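Local coordinates for formate dehydrogenase (Staphylococcus aureus, PDB 6TTB), which catalyses the NAD-dependent oxidation of formate to carbon dioxide, at residues A148-M153 with V323-M328; D300-Q305 with P312-P317. All blocks are in the same frame, centred on the assembly; numbering follows the deposited sequence.

Interaction 1 (A148-M153 with V323-M328); sequences AEHAVM and VHYSGM. With NAD (nicotinamide-adenine-dinucleotide), chain C.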
ATOM      1  N   ALA A 148      -0.456 -11.064   5.794  1.00 13.36           N
ATOM      2  CA  ALA A 148      -1.166  -9.971   6.434  1.00 13.31           C
ATOM      3  C   ALA A 148      -0.592  -8.668   5.965  1.00 16.10           C
ATOM      4  O   ALA A 148      -1.353  -7.753   5.570  1.00 17.73           O
ATOM      5  CB  ALA A 148      -1.069 -10.059   7.902  1.00 14.31           C
ATOM      6  N   GLU A 149       0.763  -8.579   6.009  1.00 16.59           N
ATOM      7  CA  GLU A 149       1.447  -7.369   5.563  1.00 14.28           C
ATOM      8  C   GLU A 149       0.964  -7.048   4.143  1.00 14.07           C
ATOM      9  O   GLU A 149       0.599  -5.916   3.809  1.00 12.24           O
ATOM     10  CB  GLU A 149       2.953  -7.562   5.532  1.00 17.28           C
ATOM     11  CG  GLU A 149       3.603  -7.849   6.852  1.00 20.88           C
ATOM     12  CD  GLU A 149       5.143  -7.984   6.812  1.00 27.02           C
ATOM     13  OE1 GLU A 149       5.708  -7.878   5.728  1.00 27.53           O
ATOM     14  OE2 GLU A 149       5.789  -8.141   7.910  1.00 28.94           O
ATOM     15  N   HIS A 150       0.981  -8.045   3.269  1.00 13.99           N
ATOM     16  CA  HIS A 150       0.627  -7.732   1.897  1.00 15.65           C
ATOM     17  C   HIS A 150      -0.782  -7.147   1.851  1.00 16.25           C
ATOM     18  O   HIS A 150      -1.082  -6.291   1.031  1.00 13.70           O
ATOM     19  CB  HIS A 150       0.666  -8.972   1.082  1.00 17.45           C
ATOM     20  CG  HIS A 150       1.000  -8.696  -0.318  1.00 21.59           C
ATOM     21  ND1 HIS A 150       2.327  -8.649  -0.770  1.00 21.73           N
ATOM     22  CD2 HIS A 150       0.208  -8.473  -1.391  1.00 20.50           C
ATOM     23  CE1 HIS A 150       2.320  -8.439  -2.078  1.00 18.64           C
ATOM     24  NE2 HIS A 150       1.025  -8.337  -2.480  1.00 19.56           N
ATOM     25  N   ALA A 151      -1.678  -7.640   2.724  1.00 16.48           N
ATOM     26  CA  ALA A 151      -3.055  -7.161   2.596  1.00 19.28           C
ATOM     27  C   ALA A 151      -3.197  -5.717   3.073  1.00 18.69           C
ATOM     28  O   ALA A 151      -3.947  -4.952   2.490  1.00 23.54           O
ATOM     29  CB  ALA A 151      -4.084  -8.100   3.243  1.00 18.96           C
ATOM     30  N   VAL A 152      -2.535  -5.362   4.182  1.00 21.65           N
ATOM     31  CA  VAL A 152      -2.721  -4.014   4.696  1.00 17.14           C
ATOM     32  C   VAL A 152      -2.062  -3.060   3.728  1.00 15.24           C
ATOM     33  O   VAL A 152      -2.629  -2.001   3.417  1.00 13.28           O
ATOM     34  CB  VAL A 152      -2.305  -3.828   6.178  1.00 15.15           C
ATOM     35  CG1 VAL A 152      -3.002  -4.826   7.079  1.00 14.35           C
ATOM     36  CG2 VAL A 152      -0.890  -4.015   6.347  1.00 14.16           C
ATOM     37  N   MET A 153      -0.997  -3.538   3.076  1.00 15.97           N
ATOM     38  CA  MET A 153      -0.334  -2.722   2.055  1.00 19.79           C
ATOM     39  C   MET A 153      -1.319  -2.432   0.927  1.00 21.73           C
ATOM     40  O   MET A 153      -1.523  -1.262   0.531  1.00 24.38           O
ATOM     41  CB  MET A 153       0.854  -3.453   1.486  1.00 18.73           C
ATOM     42  CG  MET A 153       1.510  -2.779   0.359  1.00 18.29           C
ATOM     43  SD  MET A 153       2.840  -3.849  -0.279  1.00 20.59           S
ATOM     44  CE  MET A 153       1.900  -5.004  -1.296  1.00 13.82           C
ATOM     45  N   VAL A 323       1.737 -10.484  -9.042  1.00 17.23           N
ATOM     46  CA  VAL A 323       1.776 -11.924  -9.169  1.00 17.90           C
ATOM     47  C   VAL A 323       1.892 -12.500  -7.747  1.00 20.55           C
ATOM     48  O   VAL A 323       1.993 -11.738  -6.798  1.00 26.94           O
ATOM     49  CB  VAL A 323       2.924 -12.336 -10.097  1.00 13.51           C
ATOM     50  CG1 VAL A 323       2.823 -11.560 -11.393  1.00 14.07           C
ATOM     51  CG2 VAL A 323       4.234 -12.018  -9.438  1.00 12.97           C
ATOM     52  N   HIS A 324       1.892 -13.838  -7.615  1.00 20.24           N
ATOM     53  CA  HIS A 324       1.536 -14.479  -6.379  1.00 17.42           C
ATOM     54  C   HIS A 324       2.789 -14.823  -5.617  1.00 15.29           C
ATOM     55  O   HIS A 324       3.093 -16.013  -5.485  1.00 18.74           O
ATOM     56  CB  HIS A 324       0.765 -15.807  -6.608  1.00 14.11           C
ATOM     57  CG  HIS A 324       0.389 -16.429  -5.289  1.00 13.62           C
ATOM     58  ND1 HIS A 324      -0.124 -17.724  -5.152  1.00 14.72           N
ATOM     59  CD2 HIS A 324       0.424 -15.921  -4.038  1.00 12.29           C
ATOM     60  CE1 HIS A 324      -0.424 -17.943  -3.864  1.00 12.27           C
ATOM     61  NE2 HIS A 324      -0.052 -16.874  -3.172  1.00 10.82           N
ATOM     62  N   TYR A 325       3.324 -13.862  -4.903  1.00 12.32           N
ATOM     63  CA  TYR A 325       4.500 -14.151  -4.098  1.00 12.53           C
ATOM     64  C   TYR A 325       4.367 -13.726  -2.624  1.00 12.75           C
ATOM     65  O   TYR A 325       5.326 -13.851  -1.873  1.00 10.59           O
ATOM     66  CB  TYR A 325       5.664 -13.381  -4.690  1.00 12.39           C
ATOM     67  CG  TYR A 325       5.550 -11.906  -4.467  1.00 12.80           C
ATOM     68  CD1 TYR A 325       4.685 -11.124  -5.213  1.00 12.59           C
ATOM     69  CD2 TYR A 325       6.295 -11.288  -3.463  1.00 13.34           C
ATOM     70  CE1 TYR A 325       4.641  -9.749  -5.015  1.00 13.66           C
ATOM     71  CE2 TYR A 325       6.235  -9.931  -3.246  1.00 12.73           C
ATOM     72  CZ  TYR A 325       5.442  -9.165  -4.052  1.00 12.83           C
ATOM     73  OH  TYR A 325       5.408  -7.854  -3.780  1.00 18.53           O
ATOM     74  N   SER A 326       3.189 -13.216  -2.224  1.00 14.48           N
ATOM     75  CA  SER A 326       3.016 -12.567  -0.941  1.00 15.99           C
ATOM     76  C   SER A 326       3.375 -13.554   0.152  1.00 18.05           C
ATOM     77  O   SER A 326       4.069 -13.183   1.108  1.00 21.64           O
ATOM     78  CB  SER A 326       1.585 -11.957  -0.734  1.00 15.05           C
ATOM     79  OG  SER A 326       0.674 -12.947  -0.241  1.00 14.77           O
ATOM     80  N   GLY A 327       2.996 -14.820  -0.039  1.00 16.14           N
ATOM     81  CA  GLY A 327       3.426 -15.859   0.899  1.00 19.04           C
ATOM     82  C   GLY A 327       4.762 -16.494   0.503  1.00 21.12           C
ATOM     83  O   GLY A 327       5.110 -17.574   0.978  1.00 24.31           O
ATOM     84  N   MET A 328       5.502 -15.813  -0.374  1.00 20.09           N
ATOM     85  CA  MET A 328       6.765 -16.316  -0.892  1.00 19.27           C
ATOM     86  C   MET A 328       7.836 -15.244  -0.692  1.00 18.28           C
ATOM     87  O   MET A 328       8.874 -15.304  -1.352  1.00 15.97           O
ATOM     88  CB  MET A 328       6.669 -16.626  -2.409  1.00 17.94           C
ATOM     89  CG  MET A 328       7.788 -17.461  -2.905  1.00 17.54           C
ATOM     90  SD  MET A 328       7.937 -17.542  -4.724  1.00 21.22           S
ATOM     91  CE  MET A 328       8.096 -15.788  -5.128  1.00 21.57           C
TER
HETATM   92  PA  NAD C 401      -7.335 -19.858   8.907  1.00 52.06           P
HETATM   93  O1A NAD C 401      -7.892 -21.241   8.894  1.00 54.80           O
HETATM   94  O2A NAD C 401      -6.581 -19.313  10.106  1.00 45.39           O
HETATM   95  O5B NAD C 401      -8.453 -18.803   8.423  1.00 58.43           O
HETATM   96  C5B NAD C 401      -9.674 -19.233   7.788  1.00 50.36           C
HETATM   97  C4B NAD C 401     -10.823 -18.878   8.699  1.00 57.87           C
HETATM   98  O4B NAD C 401     -11.945 -18.539   7.863  1.00 58.39           O
HETATM   99  C3B NAD C 401     -11.287 -20.004   9.655  1.00 59.55           C
HETATM  100  O3B NAD C 401     -10.966 -19.824  11.034  1.00 42.65           O
HETATM  101  C2B NAD C 401     -12.802 -20.116   9.444  1.00 63.37           C
HETATM  102  O2B NAD C 401     -13.541 -19.999  10.642  1.00 56.97           O
HETATM  103  C1B NAD C 401     -13.139 -19.024   8.419  1.00 56.33           C
HETATM  104  N9A NAD C 401     -14.041 -19.492   7.361  1.00 55.64           N
HETATM  105  C8A NAD C 401     -14.374 -20.810   7.079  1.00 45.00           C
HETATM  106  N7A NAD C 401     -15.331 -20.928   6.188  1.00 39.21           N
HETATM  107  C5A NAD C 401     -15.733 -19.618   5.929  1.00 52.10           C
HETATM  108  C6A NAD C 401     -16.758 -19.057   5.113  1.00 45.12           C
HETATM  109  N6A NAD C 401     -17.647 -19.761   4.436  1.00 39.47           N
HETATM  110  N1A NAD C 401     -16.924 -17.711   5.160  1.00 53.83           N
HETATM  111  C2A NAD C 401     -16.059 -16.985   5.886  1.00 45.90           C
HETATM  112  N3A NAD C 401     -15.042 -17.392   6.650  1.00 39.81           N
HETATM  113  C4A NAD C 401     -14.929 -18.725   6.642  1.00 51.37           C
HETATM  114  O3  NAD C 401      -6.385 -19.737   7.680  1.00 50.79           O
HETATM  115  PN  NAD C 401      -5.389 -18.550   7.491  1.00 40.39           P
HETATM  116  O1N NAD C 401      -4.044 -19.059   7.937  1.00 49.67           O
HETATM  117  O2N NAD C 401      -5.951 -17.316   8.137  1.00 34.82           O
HETATM  118  O5D NAD C 401      -5.434 -18.400   5.878  1.00 47.43           O
HETATM  119  C5D NAD C 401      -6.358 -17.443   5.277  1.00 49.08           C
HETATM  120  C4D NAD C 401      -6.415 -17.747   3.821  1.00 53.44           C
HETATM  121  O4D NAD C 401      -5.296 -17.084   3.185  1.00 43.57           O
HETATM  122  C3D NAD C 401      -6.293 -19.261   3.524  1.00 57.97           C
HETATM  123  O3D NAD C 401      -7.494 -19.817   3.011  1.00 70.15           O
HETATM  124  C2D NAD C 401      -5.095 -19.375   2.578  1.00 54.30           C
HETATM  125  O2D NAD C 401      -5.315 -20.118   1.386  1.00 49.84           O
HETATM  126  C1D NAD C 401      -4.724 -17.946   2.225  1.00 47.46           C
HETATM  127  N1N NAD C 401      -3.260 -17.809   2.248  1.00 36.45           N
HETATM  128  C2N NAD C 401      -2.582 -17.310   1.094  1.00 38.54           C
HETATM  129  C3N NAD C 401      -1.176 -17.167   1.093  1.00 33.32           C
HETATM  130  C7N NAD C 401      -0.481 -16.365  -0.009  1.00 35.01           C
HETATM  131  O7N NAD C 401       0.693 -16.621  -0.273  1.00 34.37           O
HETATM  132  N7N NAD C 401      -1.161 -15.387  -0.639  1.00 36.40           N
HETATM  133  C4N NAD C 401      -0.442 -17.760   2.185  1.00 37.05           C
HETATM  134  C5N NAD C 401      -1.130 -18.280   3.302  1.00 37.60           C
HETATM  135  C6N NAD C 401      -2.538 -18.321   3.299  1.00 37.32           C

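Interaction 2 (D300-Q305 with P312-P317); sequences DVWYPQ and PWRTMP. With NAD (nicotinamide-adenine-dinucleotide), chain C.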
ATOM      1  N   ASP A 300      -3.020 -10.827  -4.610  1.00 14.77           N
ATOM      2  CA  ASP A 300      -1.903 -11.472  -5.299  1.00 15.50           C
ATOM      3  C   ASP A 300      -2.254 -12.925  -5.706  1.00 16.53           C
ATOM      4  O   ASP A 300      -1.319 -13.732  -5.980  1.00 15.40           O
ATOM      5  CB  ASP A 300      -0.607 -11.416  -4.475  1.00 15.03           C
ATOM      6  CG  ASP A 300      -0.543 -12.431  -3.318  1.00 19.10           C
ATOM      7  OD1 ASP A 300      -1.634 -12.838  -2.788  1.00 18.28           O
ATOM      8  OD2 ASP A 300       0.588 -12.840  -2.950  1.00 23.07           O
ATOM      9  N   VAL A 301      -3.568 -13.265  -5.719  1.00 14.58           N
ATOM     10  CA  VAL A 301      -3.953 -14.670  -5.901  1.00 15.89           C
ATOM     11  C   VAL A 301      -4.860 -14.772  -7.119  1.00 15.82           C
ATOM     12  O   VAL A 301      -5.669 -13.873  -7.335  1.00 14.39           O
ATOM     13  CB  VAL A 301      -4.631 -15.256  -4.648  1.00 17.22           C
ATOM     14  CG1 VAL A 301      -3.670 -15.492  -3.528  1.00 15.80           C
ATOM     15  CG2 VAL A 301      -5.812 -14.413  -4.176  1.00 22.42           C
ATOM     16  N   TRP A 302      -4.706 -15.855  -7.929  1.00 16.92           N
ATOM     17  CA  TRP A 302      -5.367 -15.876  -9.242  1.00 19.00           C
ATOM     18  C   TRP A 302      -6.117 -17.193  -9.545  1.00 21.85           C
ATOM     19  O   TRP A 302      -5.654 -18.280  -9.143  1.00 19.14           O
ATOM     20  CB  TRP A 302      -4.338 -15.635 -10.299  1.00 16.62           C
ATOM     21  CG  TRP A 302      -3.546 -14.403 -10.100  1.00 18.16           C
ATOM     22  CD1 TRP A 302      -2.604 -14.171  -9.138  1.00 19.65           C
ATOM     23  CD2 TRP A 302      -3.514 -13.274 -10.994  1.00 17.55           C
ATOM     24  NE1 TRP A 302      -2.053 -12.934  -9.311  1.00 16.74           N
ATOM     25  CE2 TRP A 302      -2.562 -12.368 -10.458  1.00 16.02           C
ATOM     26  CE3 TRP A 302      -4.241 -12.925 -12.152  1.00 14.11           C
ATOM     27  CZ2 TRP A 302      -2.318 -11.124 -11.032  1.00 15.55           C
ATOM     28  CZ3 TRP A 302      -4.000 -11.688 -12.697  1.00 15.79           C
ATOM     29  CH2 TRP A 302      -3.058 -10.800 -12.137  1.00 15.53           C
ATOM     30  N   TYR A 303      -7.131 -17.115 -10.455  1.00 21.41           N
ATOM     31  CA  TYR A 303      -7.671 -18.339 -11.091  1.00 21.18           C
ATOM     32  C   TYR A 303      -7.532 -18.304 -12.638  1.00 21.42           C
ATOM     33  O   TYR A 303      -8.233 -17.560 -13.359  1.00 21.09           O
ATOM     34  CB  TYR A 303      -9.105 -18.652 -10.615  1.00 21.10           C
ATOM     35  CG  TYR A 303      -9.582 -20.023 -11.046  1.00 27.02           C
ATOM     36  CD1 TYR A 303      -8.880 -21.180 -10.679  1.00 24.14           C
ATOM     37  CD2 TYR A 303     -10.687 -20.186 -11.903  1.00 26.95           C
ATOM     38  CE1 TYR A 303      -9.213 -22.429 -11.202  1.00 21.50           C
ATOM     39  CE2 TYR A 303     -11.041 -21.437 -12.414  1.00 25.57           C
ATOM     40  CZ  TYR A 303     -10.292 -22.561 -12.070  1.00 25.62           C
ATOM     41  OH  TYR A 303     -10.660 -23.806 -12.530  1.00 27.65           O
ATOM     42  N   PRO A 304      -6.719 -19.195 -13.244  1.00 19.79           N
ATOM     43  CA  PRO A 304      -5.858 -20.114 -12.503  1.00 18.59           C
ATOM     44  C   PRO A 304      -4.457 -19.533 -12.272  1.00 19.63           C
ATOM     45  O   PRO A 304      -4.184 -18.400 -12.628  1.00 24.28           O
ATOM     46  CB  PRO A 304      -5.739 -21.184 -13.573  1.00 16.07           C
ATOM     47  CG  PRO A 304      -5.494 -20.349 -14.819  1.00 14.56           C
ATOM     48  CD  PRO A 304      -6.621 -19.368 -14.717  1.00 16.91           C
ATOM     49  N   GLN A 305      -3.571 -20.329 -11.683  1.00 16.58           N
ATOM     50  CA  GLN A 305      -2.207 -19.915 -11.524  1.00 18.00           C
ATOM     51  C   GLN A 305      -1.367 -21.012 -12.119  1.00 21.51           C
ATOM     52  O   GLN A 305      -1.715 -22.178 -11.950  1.00 25.26           O
ATOM     53  CB  GLN A 305      -1.858 -19.812 -10.047  1.00 18.31           C
ATOM     54  CG  GLN A 305      -2.573 -18.672  -9.365  1.00 18.29           C
ATOM     55  CD  GLN A 305      -1.907 -18.171  -8.101  1.00 18.75           C
ATOM     56  OE1 GLN A 305      -2.377 -17.196  -7.474  1.00 19.43           O
ATOM     57  NE2 GLN A 305      -0.829 -18.841  -7.699  1.00 16.31           N
ATOM     58  N   PRO A 312      -7.524 -11.040 -17.507  1.00 17.51           N
ATOM     59  CA  PRO A 312      -8.079  -9.690 -17.492  1.00 18.01           C
ATOM     60  C   PRO A 312      -7.827  -8.937 -16.173  1.00 22.15           C
ATOM     61  O   PRO A 312      -7.905  -7.725 -16.129  1.00 26.75           O
ATOM     62  CB  PRO A 312      -9.558  -9.904 -17.743  1.00 16.78           C
ATOM     63  CG  PRO A 312      -9.854 -11.308 -17.232  1.00 17.52           C
ATOM     64  CD  PRO A 312      -8.557 -12.080 -17.363  1.00 18.01           C
ATOM     65  N   TRP A 313      -7.483  -9.655 -15.104  1.00 26.47           N
ATOM     66  CA  TRP A 313      -7.164  -9.002 -13.836  1.00 24.95           C
ATOM     67  C   TRP A 313      -5.865  -8.207 -13.946  1.00 30.32           C
ATOM     68  O   TRP A 313      -5.577  -7.386 -13.105  1.00 36.99           O
ATOM     69  CB  TRP A 313      -7.093 -10.014 -12.686  1.00 19.47           C
ATOM     70  CG  TRP A 313      -8.433 -10.425 -12.156  1.00 17.60           C
ATOM     71  CD1 TRP A 313      -9.650 -10.056 -12.646  1.00 17.42           C
ATOM     72  CD2 TRP A 313      -8.687 -11.308 -11.039  1.00 16.26           C
ATOM     73  NE1 TRP A 313     -10.651 -10.670 -11.929  1.00 19.53           N
ATOM     74  CE2 TRP A 313     -10.092 -11.440 -10.933  1.00 17.48           C
ATOM     75  CE3 TRP A 313      -7.879 -11.921 -10.067  1.00 14.90           C
ATOM     76  CZ2 TRP A 313     -10.697 -12.226  -9.944  1.00 15.44           C
ATOM     77  CZ3 TRP A 313      -8.464 -12.764  -9.147  1.00 15.43           C
ATOM     78  CH2 TRP A 313      -9.860 -12.882  -9.069  1.00 16.36           C
ATOM     79  N   ARG A 314      -5.064  -8.474 -14.981  1.00 33.33           N
ATOM     80  CA  ARG A 314      -3.763  -7.827 -15.075  1.00 24.48           C
ATOM     81  C   ARG A 314      -3.931  -6.386 -15.571  1.00 22.26           C
ATOM     82  O   ARG A 314      -3.231  -5.510 -15.142  1.00 22.55           O
ATOM     83  CB  ARG A 314      -2.883  -8.603 -16.052  1.00 22.26           C
ATOM     84  CG  ARG A 314      -2.648 -10.056 -15.666  1.00 19.88           C
ATOM     85  CD  ARG A 314      -1.658 -10.602 -16.687  1.00 20.17           C
ATOM     86  NE  ARG A 314      -1.017 -11.894 -16.405  1.00 18.17           N
ATOM     87  CZ  ARG A 314       0.168 -12.056 -15.792  1.00 16.29           C
ATOM     88  NH1 ARG A 314       0.876 -11.025 -15.341  1.00 14.69           N
ATOM     89  NH2 ARG A 314       0.658 -13.260 -15.686  1.00 16.49           N
ATOM     90  N   THR A 315      -4.925  -6.168 -16.419  1.00 23.38           N
ATOM     91  CA  THR A 315      -5.080  -5.016 -17.301  1.00 23.03           C
ATOM     92  C   THR A 315      -6.261  -4.193 -16.794  1.00 20.38           C
ATOM     93  O   THR A 315      -6.698  -3.281 -17.475  1.00 23.26           O
ATOM     94  CB  THR A 315      -5.529  -5.523 -18.700  1.00 29.08           C
ATOM     95  OG1 THR A 315      -4.426  -6.209 -19.244  1.00 32.28           O
ATOM     96  CG2 THR A 315      -6.033  -4.475 -19.682  1.00 27.18           C
ATOM     97  N   MET A 316      -6.952  -4.670 -15.766  1.00 16.26           N
ATOM     98  CA  MET A 316      -8.274  -4.095 -15.555  1.00 18.52           C
ATOM     99  C   MET A 316      -8.090  -2.798 -14.779  1.00 23.37           C
ATOM    100  O   MET A 316      -7.096  -2.646 -14.062  1.00 19.22           O
ATOM    101  CB  MET A 316      -9.261  -5.068 -14.861  1.00 17.73           C
ATOM    102  CG  MET A 316      -9.046  -5.190 -13.341  1.00 20.65           C
ATOM    103  SD  MET A 316      -9.514  -6.734 -12.592  1.00 23.72           S
ATOM    104  CE  MET A 316      -8.771  -6.598 -10.964  1.00 18.87           C
ATOM    105  N   PRO A 317      -8.967  -1.784 -15.002  1.00 29.74           N
ATOM    106  CA  PRO A 317      -9.054  -0.569 -14.172  1.00 31.58           C
ATOM    107  C   PRO A 317      -8.629  -0.653 -12.719  1.00 29.98           C
ATOM    108  O   PRO A 317      -9.136  -1.484 -11.978  1.00 38.84           O
ATOM    109  CB  PRO A 317     -10.587  -0.516 -14.013  1.00 34.79           C
ATOM    110  CG  PRO A 317     -11.126  -1.021 -15.365  1.00 42.61           C
ATOM    111  CD  PRO A 317      -9.987  -1.784 -16.044  1.00 34.64           C
TER
HETATM  112  PA  NAD C 401      -7.335 -19.858   8.907  1.00 52.06           P
HETATM  113  O1A NAD C 401      -7.892 -21.241   8.894  1.00 54.80           O
HETATM  114  O2A NAD C 401      -6.581 -19.313  10.106  1.00 45.39           O
HETATM  115  O5B NAD C 401      -8.453 -18.803   8.423  1.00 58.43           O
HETATM  116  C5B NAD C 401      -9.674 -19.233   7.788  1.00 50.36           C
HETATM  117  C4B NAD C 401     -10.823 -18.878   8.699  1.00 57.87           C
HETATM  118  O4B NAD C 401     -11.945 -18.539   7.863  1.00 58.39           O
HETATM  119  C3B NAD C 401     -11.287 -20.004   9.655  1.00 59.55           C
HETATM  120  O3B NAD C 401     -10.966 -19.824  11.034  1.00 42.65           O
HETATM  121  C2B NAD C 401     -12.802 -20.116   9.444  1.00 63.37           C
HETATM  122  O2B NAD C 401     -13.541 -19.999  10.642  1.00 56.97           O
HETATM  123  C1B NAD C 401     -13.139 -19.024   8.419  1.00 56.33           C
HETATM  124  N9A NAD C 401     -14.041 -19.492   7.361  1.00 55.64           N
HETATM  125  C8A NAD C 401     -14.374 -20.810   7.079  1.00 45.00           C
HETATM  126  N7A NAD C 401     -15.331 -20.928   6.188  1.00 39.21           N
HETATM  127  C5A NAD C 401     -15.733 -19.618   5.929  1.00 52.10           C
HETATM  128  C6A NAD C 401     -16.758 -19.057   5.113  1.00 45.12           C
HETATM  129  N6A NAD C 401     -17.647 -19.761   4.436  1.00 39.47           N
HETATM  130  N1A NAD C 401     -16.924 -17.711   5.160  1.00 53.83           N
HETATM  131  C2A NAD C 401     -16.059 -16.985   5.886  1.00 45.90           C
HETATM  132  N3A NAD C 401     -15.042 -17.392   6.650  1.00 39.81           N
HETATM  133  C4A NAD C 401     -14.929 -18.725   6.642  1.00 51.37           C
HETATM  134  O3  NAD C 401      -6.385 -19.737   7.680  1.00 50.79           O
HETATM  135  PN  NAD C 401      -5.389 -18.550   7.491  1.00 40.39           P
HETATM  136  O1N NAD C 401      -4.044 -19.059   7.937  1.00 49.67           O
HETATM  137  O2N NAD C 401      -5.951 -17.316   8.137  1.00 34.82           O
HETATM  138  O5D NAD C 401      -5.434 -18.400   5.878  1.00 47.43           O
HETATM  139  C5D NAD C 401      -6.358 -17.443   5.277  1.00 49.08           C
HETATM  140  C4D NAD C 401      -6.415 -17.747   3.821  1.00 53.44           C
HETATM  141  O4D NAD C 401      -5.296 -17.084   3.185  1.00 43.57           O
HETATM  142  C3D NAD C 401      -6.293 -19.261   3.524  1.00 57.97           C
HETATM  143  O3D NAD C 401      -7.494 -19.817   3.011  1.00 70.15           O
HETATM  144  C2D NAD C 401      -5.095 -19.375   2.578  1.00 54.30           C
HETATM  145  O2D NAD C 401      -5.315 -20.118   1.386  1.00 49.84           O
HETATM  146  C1D NAD C 401      -4.724 -17.946   2.225  1.00 47.46           C
HETATM  147  N1N NAD C 401      -3.260 -17.809   2.248  1.00 36.45           N
HETATM  148  C2N NAD C 401      -2.582 -17.310   1.094  1.00 38.54           C
HETATM  149  C3N NAD C 401      -1.176 -17.167   1.093  1.00 33.32           C
HETATM  150  C7N NAD C 401      -0.481 -16.365  -0.009  1.00 35.01           C
HETATM  151  O7N NAD C 401       0.693 -16.621  -0.273  1.00 34.37           O
HETATM  152  N7N NAD C 401      -1.161 -15.387  -0.639  1.00 36.40           N
HETATM  153  C4N NAD C 401      -0.442 -17.760   2.185  1.00 37.05           C
HETATM  154  C5N NAD C 401      -1.130 -18.280   3.302  1.00 37.60           C
HETATM  155  C6N NAD C 401      -2.538 -18.321   3.299  1.00 37.32           C

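Interaction 1 (A148-M153 with V323-M328)
His150 reaches from helix 144-160 into the loop 323-328, where Ser326 and Tyr325 receive it. Its CG swings anti to the backbone N (chi1 -151°), which carries the imidazole away from the helix. Starting at the root, CB lies 3.6 Å from Ser326 CB, and CG is closer to the same methylene. Ser326 CB sits over one face of the imidazole, 3.5 Å from its centroid, as a CH-pi contact; the methyl CE of Met153, one turn along the helix, takes the opposite face, 3.5 Å above the ring plane. Further out, ND1 is hydrogen-bonded to Arg160 NE of the second subunit, and NE2 makes a weak hydrogen bond to Thr322 OG1. Between the two nitrogens, CE1 approaches Tyr325 OH at 3.6 Å, the hydroxyl lying near the imidazole plane. The rings form an offset edge-to-face pair with planes at 88°, His150 giving the edge.

Turned from the helix, Ser326 OG comes within 3.1 Å of N7N of the NAD carboxamide, while His324 NE2 donates a hydrogen bond to O7N (3.0 Å, 154°). No hydrogen bond joins the two segments. An arginine donor at ND1 is consistent with the proton of His150 residing on NE2. The ring is thus tied to both subunits through its nitrogens, while its carbon surface packs on the loop whose His324 binds the carboxamide.

Interaction 2 (D300-Q305 with P312-P317)
The backbones of the two loop segments stay well apart, with Trp302 and Trp313 CA atoms closest at 8.5 Å, so long side chains and one carbonyl bridge the gap. The side chains of Trp302 and Trp313 run antiparallel, side by side. Trp302 presents the benzo end of its ring: CZ3 is 3.5 Å from Trp313 CB, and Trp313 CE3 stands 4.2 Å above the Trp302 plane, displaced toward the rim. The benzo edge of Trp313 meets a polar group instead, its CZ3 lying 3.5 Å from Val301 O, which is near the indole plane.

Arg314 crosses Trp302 at about a right angle. Its CG packs 3.6 Å from Trp302 CH2, and the extended chain beyond it carries the guanidinium over the six-membered ring, though far from it; CZ is 5.5 Å from the centroid of that ring, at most a weak cation-pi attraction. The guanidinium has firmer partners: NH1 bonds Ser169 O of the second subunit, and NE bonds Pro308 O in the intervening loop.

Polar bonds fix both tryptophans in place. Trp302 NE1 is hydrogen-bonded to Thr322 O and Trp313 NE1 to Arg282 O, at the start of helix 282-291. Trp302 N donates to Gln305 OE1 (2.7 Å, 142°), using a lone pair in the carbonyl plane and spanning a bend that includes the cis peptide before Pro304. At the beginning of the segment, Asp300 OD1 accepts a weak hydrogen bond from N7N of NAD, 3.4 Å away. The arrangement belongs to the Rossmann-type cofactor domain of the D-2-hydroxyacid dehydrogenase family, in which loops leaving the carboxyl ends of parallel strands, here 294-299, line the nicotinamide site.

Both interactions are buried, touch NAD and reach the second subunit, but they join different elements. Interaction 1 brings a helix against the loop after strand 319-321; interaction 2 closes the preceding loop, between strands 294-299 and 319-321, upon itself. Interaction 1 lies about 8 Å from the centre of the chain and interaction 2 about 13 Å, measured between centres. One rests on an imidazole, the other on larger indole surfaces with an arginine chain alongside. They meet through probable hydrogen bonds from Ser326 N to Asp300 OD2 (2.7 Å) and between His324 ND1 and Gln305 NE2 (2.9 Å), which tie together the loops around the nicotinamide carboxamide.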